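Local coordinates for protein 2-hydroxyisocaproyl-CoA dehydratase activator (Clostridium difficile, PDB 4EHU) that transfers one electron to (R)-2-hydroxyisocaproyl-CoA dehydratase as it hydrolyses ATP, working as a homodimer that shares a single [4Fe-4S] cluster, at residues L108-D111 against R115-N118. Residues are numbered along the deposited sequence; the frame is centred on the assembly and turned at random.
Sequences LKLD and RLLN
With chi1 of 65°, Asp-111 holds its carboxylate between its own backbone N and carbonyl carbon, and there OD1 accepts a hydrogen bond from the backbone N of Arg-115 at 2.9 Å. The two residues close a beta hairpin of the actin-like ATPase fold, joining strand 105-110 to strand 116-122, the latter at the edge of its sheet within the chain. The N-H approaches from above the carboxylate plane, 43° out of it, and OD1 accepts another bond from the backbone N of Asn-113 in the turn. In return, Asp-111 N donates to Arg-115 O at 2.8 Å, so backbone and side chain of the aspartate both grip the arginine's main chain.

A classic beta bulge follows, because Leu-117 and Asn-118 both face Lys-109. Lys-109 O receives a nearly straight bond from Leu-117 N (2.8 Å, 172° at the hydrogen) and a weak one from Asn-118 N (3.4 Å), while Lys-109 N donates to Asn-118 O at 3.0 Å.

Lys-109 and Asn-118 share one face of the sheet. Leu-117 points toward the opposite segment, its CB beside CG of Lys-109 and its CG 3.7 Å from CB of Asp-111. Leu-108 and Leu-110 touch Ile-97 of strand 96-100, and Leu-116 touches Leu-80 of helix 79-90. Leu-116 crosses Leu-108 at about a right angle, its CD1 methyl turned back to 3.7 Å from Leu-108 CB.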
# COMPACT_ATOMS: atom_id res chain seq x y z
N LEU A 108 9.55 -15.84 11.38
CA LEU A 108 9.35 -16.87 12.38
C LEU A 108 10.61 -16.98 13.20
O LEU A 108 11.73 -17.07 12.65
CB LEU A 108 9.12 -18.24 11.71
CG LEU A 108 7.79 -18.50 11.01
CD1 LEU A 108 7.61 -17.64 9.77
CD2 LEU A 108 7.72 -20.01 10.65
N LYS A 109 10.44 -17.02 14.51
CA LYS A 109 11.53 -17.36 15.40
C LYS A 109 11.25 -18.74 15.94
O LYS A 109 10.16 -19.02 16.42
CB LYS A 109 11.66 -16.35 16.54
CG LYS A 109 12.68 -16.75 17.59
CD LYS A 109 12.86 -15.67 18.65
CE LYS A 109 14.29 -15.62 19.16
NZ LYS A 109 15.07 -14.54 18.49
N LEU A 110 12.24 -19.62 15.86
CA LEU A 110 12.06 -21.01 16.29
C LEU A 110 12.93 -21.30 17.50
O LEU A 110 14.00 -20.70 17.66
CB LEU A 110 12.48 -21.97 15.17
CG LEU A 110 11.84 -21.73 13.81
CD1 LEU A 110 12.33 -22.79 12.81
CD2 LEU A 110 10.32 -21.76 13.93
N ASP A 111 12.48 -22.23 18.33
CA ASP A 111 13.29 -22.71 19.45
C ASP A 111 14.23 -23.80 18.95
O ASP A 111 14.30 -24.04 17.75
CB ASP A 111 12.44 -23.21 20.63
CG ASP A 111 11.59 -24.45 20.32
OD1 ASP A 111 11.77 -25.12 19.28
OD2 ASP A 111 10.70 -24.77 21.13
N ARG A 115 10.27 -25.44 16.86
CA ARG A 115 8.92 -24.94 17.18
C ARG A 115 8.84 -23.41 17.24
O ARG A 115 9.78 -22.74 17.61
CB ARG A 115 8.48 -25.51 18.52
CG ARG A 115 8.74 -27.02 18.65
CD ARG A 115 7.87 -27.67 19.69
NE ARG A 115 6.69 -28.28 19.08
CZ ARG A 115 6.58 -29.57 18.77
NH1 ARG A 115 7.57 -30.41 19.03
NH2 ARG A 115 5.47 -30.02 18.21
N LEU A 116 7.67 -22.86 16.91
CA LEU A 116 7.54 -21.41 16.86
C LEU A 116 7.57 -20.79 18.26
O LEU A 116 6.78 -21.18 19.14
CB LEU A 116 6.23 -21.03 16.17
CG LEU A 116 6.18 -19.56 15.75
CD1 LEU A 116 7.03 -19.32 14.51
CD2 LEU A 116 4.77 -19.16 15.48
N LEU A 117 8.49 -19.84 18.45
CA LEU A 117 8.70 -19.10 19.69
C LEU A 117 8.08 -17.72 19.60
O LEU A 117 7.63 -17.16 20.60
CB LEU A 117 10.19 -18.87 19.94
CG LEU A 117 10.93 -19.80 20.89
CD1 LEU A 117 12.38 -19.36 20.96
CD2 LEU A 117 10.29 -19.80 22.27
N ASN A 118 8.13 -17.15 18.40
CA ASN A 118 7.62 -15.81 18.18
C ASN A 118 7.37 -15.65 16.69
O ASN A 118 7.83 -16.45 15.89
CB ASN A 118 8.61 -14.76 18.72
CG ASN A 118 7.96 -13.41 18.96
OD1 ASN A 118 6.80 -13.19 18.59
ND2 ASN A 118 8.71 -12.49 19.56